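1-pyrroline-5-carboxylate dehydrogenase (Thermus thermophilus, PDB 1UZB) probably catalyses the oxidation of glutamate semialdehyde, the open form of 1-pyrroline-5-carboxylate, to glutamate, with NAD+ as the likely hydride acceptor. Local coordinates at residues 135-138 with 139-143; 351-354 with 355-358; 374-377 with 378-382. All coordinates share one frame; numbering follows the deposited sequence.

Contact 1: residues 135-138 with 139-143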
loop_
_atom_site.group_PDB
_atom_site.type_symbol
_atom_site.label_atom_id
_atom_site.label_comp_id
_atom_site.label_asym_id
_atom_site.label_seq_id
_atom_site.Cartn_x
_atom_site.Cartn_y
_atom_site.Cartn_z
ATOM N N VAL A 135 6.726 30.656 18.344
ATOM C CA VAL A 135 5.760 29.843 19.074
ATOM C C VAL A 135 5.039 28.856 18.152
ATOM O O VAL A 135 4.778 27.710 18.541
ATOM C CB VAL A 135 4.733 30.735 19.801
ATOM C CG1 VAL A 135 3.711 29.871 20.524
ATOM C CG2 VAL A 135 5.455 31.638 20.803
ATOM N N ALA A 136 4.718 29.291 16.936
ATOM C CA ALA A 136 4.045 28.419 15.978
ATOM C C ALA A 136 4.917 27.201 15.672
ATOM O O ALA A 136 4.417 26.083 15.560
ATOM C CB ALA A 136 3.740 29.187 14.700
ATOM N N GLU A 137 6.224 27.421 15.542
ATOM C CA GLU A 137 7.159 26.336 15.262
ATOM C C GLU A 137 7.215 25.360 16.442
ATOM O O GLU A 137 7.318 24.155 16.242
ATOM C CB GLU A 137 8.556 26.895 14.983
ATOM C CG GLU A 137 9.571 25.841 14.558
ATOM C CD GLU A 137 10.958 26.415 14.343
ATOM O OE1 GLU A 137 11.069 27.496 13.734
ATOM O OE2 GLU A 137 11.941 25.776 14.772
ATOM N N ALA A 138 7.159 25.884 17.665
ATOM C CA ALA A 138 7.184 25.039 18.860
ATOM C C ALA A 138 5.971 24.106 18.856
ATOM O O ALA A 138 6.091 22.911 19.117
ATOM C CB ALA A 138 7.172 25.908 20.118
ATOM N N ILE A 139 4.800 24.670 18.568
ATOM C CA ILE A 139 3.576 23.885 18.507
ATOM C C ILE A 139 3.750 22.830 17.411
ATOM O O ILE A 139 3.408 21.661 17.605
ATOM C CB ILE A 139 2.366 24.795 18.201
ATOM C CG1 ILE A 139 2.124 25.741 19.383
ATOM C CG2 ILE A 139 1.131 23.954 17.937
ATOM C CD1 ILE A 139 1.204 26.902 19.063
ATOM N N ASP A 140 4.309 23.240 16.272
ATOM C CA ASP A 140 4.537 22.310 15.165
ATOM C C ASP A 140 5.412 21.129 15.581
ATOM O O ASP A 140 5.120 19.989 15.224
ATOM C CB ASP A 140 5.198 23.008 13.968
ATOM C CG ASP A 140 4.240 23.896 13.192
ATOM O OD1 ASP A 140 3.015 23.830 13.431
ATOM O OD2 ASP A 140 4.722 24.658 12.323
ATOM N N PHE A 141 6.493 21.393 16.313
ATOM C CA PHE A 141 7.371 20.306 16.747
ATOM C C PHE A 141 6.602 19.284 17.580
ATOM O O PHE A 141 6.748 18.077 17.384
ATOM C CB PHE A 141 8.544 20.841 17.577
ATOM C CG PHE A 141 9.692 21.366 16.760
ATOM C CD1 PHE A 141 10.263 22.595 17.070
ATOM C CD2 PHE A 141 10.230 20.624 15.710
ATOM C CE1 PHE A 141 11.354 23.083 16.352
ATOM C CE2 PHE A 141 11.322 21.103 14.986
ATOM C CZ PHE A 141 11.884 22.335 15.308
ATOM N N ILE A 142 5.784 19.763 18.511
ATOM C CA ILE A 142 5.019 18.863 19.362
ATOM C C ILE A 142 4.034 18.032 18.541
ATOM O O ILE A 142 3.976 16.809 18.683
ATOM C CB ILE A 142 4.245 19.645 20.444
ATOM C CG1 ILE A 142 5.217 20.465 21.298
ATOM C CG2 ILE A 142 3.480 18.675 21.327
ATOM C CD1 ILE A 142 4.526 21.423 22.256
ATOM N N GLU A 143 3.270 18.696 17.678
ATOM C CA GLU A 143 2.286 18.014 16.840
ATOM C C GLU A 143 2.943 17.022 15.883
ATOM O O GLU A 143 2.452 15.906 15.693
ATOM C CB GLU A 143 1.486 19.037 16.025
ATOM C CG GLU A 143 0.595 19.973 16.830
ATOM C CD GLU A 143 -0.694 19.318 17.298
ATOM O OE1 GLU A 143 -1.012 18.207 16.831
ATOM O OE2 GLU A 143 -1.401 19.925 18.129
#
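Glu137 and Phe141, one helical turn apart, run alongside each other in the same direction. The acid sends its CG anti to the backbone N (chi1 -175°) and stays extended to CD, which carries OE2 to 3.2 Å from Phe141 CE1. Carboxylate and ring planes stand 73° apart, and the methylene CG of Glu137 also packs on Phe141 CE1, at 3.7 Å. With alanine at the Phe141 position, a gap is likely to open beside the Glu137 chain and Val480, and Tyr145 would lose the ring it meets. The more open part is at Glu137, partly exposed although it touches Ala188, whereas Val135, Ala138, Ile139 and Ile142 are buried. Val135 CG1 meets Ile139 CD1 at 4.2 Å, helix 113-124 covers Val135, and Ala138 touches Met109 of helix 95-111 and Thr191 of helix 188-199. Asp140 is buried too, yet its carboxylate is satisfied by Glu9 N and Asn8 ND2. Four i to i+4 backbone bonds tie the turns together, from Ile139 N to Val135 O at 3.0 Å through Ile142 N to Ala138 O at 3.2 Å. Small and branched residues against neighbouring helices make this a packed alpha-helix of the aldehyde dehydrogenase fold.

Contact 2: residues 351-354 with 355-358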
loop_
_atom_site.group_PDB
_atom_site.type_symbol
_atom_site.label_atom_id
_atom_site.label_comp_id
_atom_site.label_asym_id
_atom_site.label_seq_id
_atom_site.Cartn_x
_atom_site.Cartn_y
_atom_site.Cartn_z
ATOM N N VAL A 351 14.060 50.530 13.438
ATOM C CA VAL A 351 14.769 49.872 14.527
ATOM C C VAL A 351 14.325 50.500 15.840
ATOM O O VAL A 351 14.332 51.722 15.982
ATOM C CB VAL A 351 16.296 50.058 14.395
ATOM C CG1 VAL A 351 17.015 49.214 15.433
ATOM C CG2 VAL A 351 16.752 49.694 12.987
ATOM N N GLY A 352 13.938 49.672 16.802
ATOM C CA GLY A 352 13.507 50.214 18.076
ATOM C C GLY A 352 13.033 49.144 19.032
ATOM O O GLY A 352 13.197 47.958 18.757
ATOM N N PRO A 353 12.449 49.531 20.175
ATOM C CA PRO A 353 11.959 48.562 21.159
ATOM C C PRO A 353 11.064 47.527 20.485
ATOM O O PRO A 353 10.157 47.877 19.724
ATOM C CB PRO A 353 11.189 49.432 22.142
ATOM C CG PRO A 353 11.943 50.736 22.094
ATOM C CD PRO A 353 12.205 50.915 20.622
ATOM N N ALA A 354 11.319 46.255 20.778
ATOM C CA ALA A 354 10.556 45.159 20.189
ATOM C C ALA A 354 9.041 45.274 20.385
ATOM O O ALA A 354 8.268 44.900 19.502
ATOM C CB ALA A 354 11.063 43.828 20.746
ATOM N N GLU A 355 8.614 45.792 21.534
ATOM C CA GLU A 355 7.183 45.925 21.800
ATOM C C GLU A 355 6.478 46.818 20.780
ATOM O O GLU A 355 5.274 46.683 20.564
ATOM C CB GLU A 355 6.942 46.461 23.218
ATOM C CG GLU A 355 7.552 47.827 23.497
ATOM C CD GLU A 355 7.119 48.406 24.835
ATOM O OE1 GLU A 355 7.529 49.541 25.150
ATOM O OE2 GLU A 355 6.369 47.727 25.567
ATOM N N GLU A 356 7.226 47.725 20.154
ATOM C CA GLU A 356 6.666 48.629 19.145
ATOM C C GLU A 356 6.502 47.947 17.782
ATOM O O GLU A 356 6.039 48.564 16.822
ATOM C CB GLU A 356 7.565 49.856 18.968
ATOM C CG GLU A 356 7.734 50.735 20.202
ATOM C CD GLU A 356 6.440 51.394 20.643
ATOM O OE1 GLU A 356 5.559 51.611 19.787
ATOM O OE2 GLU A 356 6.313 51.711 21.846
ATOM N N ASN A 357 6.885 46.676 17.707
ATOM C CA ASN A 357 6.820 45.891 16.474
ATOM C C ASN A 357 7.577 46.531 15.310
ATOM O O ASN A 357 7.036 46.725 14.220
ATOM C CB ASN A 357 5.369 45.628 16.065
ATOM C CG ASN A 357 5.264 44.565 14.993
ATOM O OD1 ASN A 357 6.105 43.669 14.919
ATOM N ND2 ASN A 357 4.230 44.646 14.164
ATOM N N PRO A 358 8.854 46.865 15.530
ATOM C CA PRO A 358 9.681 47.479 14.491
ATOM C C PRO A 358 10.180 46.388 13.553
ATOM O O PRO A 358 9.970 45.201 13.812
ATOM C CB PRO A 358 10.818 48.085 15.292
ATOM C CG PRO A 358 11.041 47.028 16.335
ATOM C CD PRO A 358 9.625 46.704 16.778
#
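A short 3-10 turn makes this local contact, in the loop that follows helix 332-346 and precedes helix 366-379 of the aldehyde dehydrogenase fold. Its signature is a pair of successive i to i+3 bonds: Glu356 N donates to Pro353 O at 3.0 Å, and Asn357 N to Ala354 O at 2.9 Å. Both donors sit well above the carbonyl plane of their acceptor, 47° out of it in the first bond, and neither lies on a lone pair, consistent with the tight 3-10 winding. The chain thereby doubles back, and the end-to-end directions of 351-354 and 355-358 differ by 152°. On the outer side, Pro353 CB is touched by the CG methylenes of both Glu355 and Glu356, each at 4.2 Å. Glu355 reaches this place with CG between its backbone N and carbonyl carbon (chi1 60°), then runs extended until OE2 bonds to Tyr122 OH. Glu356 is more exposed, and its chain bends at chi2. Other bonds fasten the turn to the chain around it: Ser59 OG meets Ala354 N, Trp128 NE1 meets Glu355 O, and Asn357 OD1 accepts from Trp128 N. On the buried inner side the Pro358 ring closes the bend against the backbone, its CG 3.4 Å from Gly352 O and its CD 3.2 Å from Pro353 O.

Contact 3: residues 374-377 with 378-382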
loop_
_atom_site.group_PDB
_atom_site.type_symbol
_atom_site.label_atom_id
_atom_site.label_comp_id
_atom_site.label_asym_id
_atom_site.label_seq_id
_atom_site.Cartn_x
_atom_site.Cartn_y
_atom_site.Cartn_z
ATOM N N SER A 374 32.310 44.628 17.072
ATOM C CA SER A 374 33.713 44.288 16.858
ATOM C C SER A 374 33.896 43.783 15.430
ATOM O O SER A 374 34.861 44.137 14.746
ATOM C CB SER A 374 34.168 43.216 17.849
ATOM O OG SER A 374 35.536 42.903 17.641
ATOM N N TYR A 375 32.966 42.945 14.981
ATOM C CA TYR A 375 33.029 42.417 13.627
ATOM C C TYR A 375 32.854 43.534 12.605
ATOM O O TYR A 375 33.414 43.473 11.510
ATOM C CB TYR A 375 31.968 41.332 13.420
ATOM C CG TYR A 375 32.480 39.939 13.707
ATOM C CD1 TYR A 375 33.522 39.395 12.957
ATOM C CD2 TYR A 375 31.928 39.163 14.725
ATOM C CE1 TYR A 375 34.004 38.112 13.211
ATOM C CE2 TYR A 375 32.404 37.876 14.991
ATOM C CZ TYR A 375 33.439 37.358 14.228
ATOM O OH TYR A 375 33.898 36.081 14.463
ATOM N N ILE A 376 32.084 44.559 12.958
ATOM C CA ILE A 376 31.890 45.679 12.052
ATOM C C ILE A 376 33.218 46.426 11.883
ATOM O O ILE A 376 33.562 46.854 10.780
ATOM C CB ILE A 376 30.773 46.625 12.571
ATOM C CG1 ILE A 376 29.410 45.948 12.370
ATOM C CG2 ILE A 376 30.826 47.966 11.848
ATOM C CD1 ILE A 376 28.238 46.677 13.007
ATOM N N GLU A 377 33.972 46.565 12.970
ATOM C CA GLU A 377 35.267 47.241 12.900
ATOM C C GLU A 377 36.234 46.429 12.041
ATOM O O GLU A 377 37.027 46.986 11.279
ATOM C CB GLU A 377 35.842 47.444 14.304
ATOM C CG GLU A 377 35.111 48.514 15.091
ATOM C CD GLU A 377 35.009 49.812 14.318
ATOM O OE1 GLU A 377 36.065 50.394 13.992
ATOM O OE2 GLU A 377 33.876 50.248 14.029
ATOM N N ILE A 378 36.162 45.109 12.165
ATOM C CA ILE A 378 37.008 44.225 11.376
ATOM C C ILE A 378 36.625 44.356 9.904
ATOM O O ILE A 378 37.487 44.470 9.032
ATOM C CB ILE A 378 36.834 42.753 11.820
ATOM C CG1 ILE A 378 37.411 42.569 13.227
ATOM C CG2 ILE A 378 37.505 41.818 10.816
ATOM C CD1 ILE A 378 37.066 41.239 13.866
ATOM N N GLY A 379 35.321 44.350 9.639
ATOM C CA GLY A 379 34.834 44.461 8.276
ATOM C C GLY A 379 35.254 45.738 7.569
ATOM O O GLY A 379 35.451 45.740 6.356
ATOM N N LYS A 380 35.386 46.827 8.320
ATOM C CA LYS A 380 35.783 48.104 7.734
ATOM C C LYS A 380 37.160 48.043 7.082
ATOM O O LYS A 380 37.467 48.837 6.194
ATOM C CB LYS A 380 35.767 49.207 8.796
ATOM C CG LYS A 380 34.371 49.630 9.225
ATOM C CD LYS A 380 34.438 50.681 10.321
ATOM C CE LYS A 380 33.057 51.170 10.723
ATOM N NZ LYS A 380 33.147 52.151 11.837
ATOM N N ASN A 381 37.984 47.096 7.518
ATOM C CA ASN A 381 39.325 46.943 6.967
ATOM C C ASN A 381 39.407 45.767 5.999
ATOM O O ASN A 381 40.493 45.406 5.540
ATOM C CB ASN A 381 40.334 46.758 8.104
ATOM C CG ASN A 381 40.473 48.001 8.965
ATOM O OD1 ASN A 381 40.657 47.911 10.178
ATOM N ND2 ASN A 381 40.396 49.168 8.337
ATOM N N GLU A 382 38.259 45.170 5.686
ATOM C CA GLU A 382 38.217 44.039 4.763
ATOM C C GLU A 382 37.388 44.363 3.522
ATOM O O GLU A 382 37.769 44.022 2.403
ATOM C CB GLU A 382 37.644 42.800 5.458
ATOM C CG GLU A 382 38.466 42.311 6.638
ATOM C CD GLU A 382 38.004 40.963 7.150
ATOM O OE1 GLU A 382 36.779 40.776 7.319
ATOM O OE2 GLU A 382 38.865 40.088 7.385
#
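Glu377 and Lys380 set CG in the same way, anti to the carbonyl carbon (chi1 -72° in both), but differ beyond it. The glutamate bends at chi2 (-52°), whereas the lysine stays extended to its amine, and the two chains end up alongside each other, pointing the same way. Lys380 NZ then meets Glu377 OE2 at 3.0 Å in a salt bridge, approaching the syn side of the carboxylate and lying close to its plane. The methylenes follow the acid as well, Lys380 CE coming to 3.5 Å from Glu377 OE2. The same CE also lies 4.1 Å from Ile376 CG2, whose side chain crosses that of the lysine at a slant; both Ile376 and Lys380 rest on Phe404 of strand 402-405. A second pair lies further round the helix, where Ile378 CD1 packs against Tyr375 CD1 at 4.1 Å, the two side chains again running side by side. The tyrosine hydroxyl finds its partner in Glu416 OE2, and Ile378 also touches Arg412. Regular backbone bonds join Ile378 N to Ser374 O and Gly379 N to Tyr375 O. Lys380 N is shared between Ile376 O, at 3.1 Å, and a weak bond to Glu377 O. Chemically, this is an exposed i to i+3 ion pair near the C-terminal end of a helix, where the lysine's positive charge is likely to suit the negative end of the helix dipole and the glutamate is likely to offset part of the lysine's charge.

Overall arrangement
The three contacts follow one another along the chain without touching. Contact 1 lies on helix 128-149, its centre about 12 Å from the centre of the chain, and is packed among other helices. Contact 2 occupies the loop linking helix 332-346 to helix 366-379, and contact 3 lies toward the C-terminal end of the latter helix, beside strand 402-405 of the seven-stranded sheet. Centres of contacts 1 and 2 are 25 Å apart, those of contacts 2 and 3 about 27 Å; the centres of contacts 1 and 3, at 38 Å, lie on opposite sides of the chain's centre. Trp128, which contact 2 binds, opens the helix carrying contact 1, tying that loop to helix 128-149 within one aldehyde dehydrogenase fold.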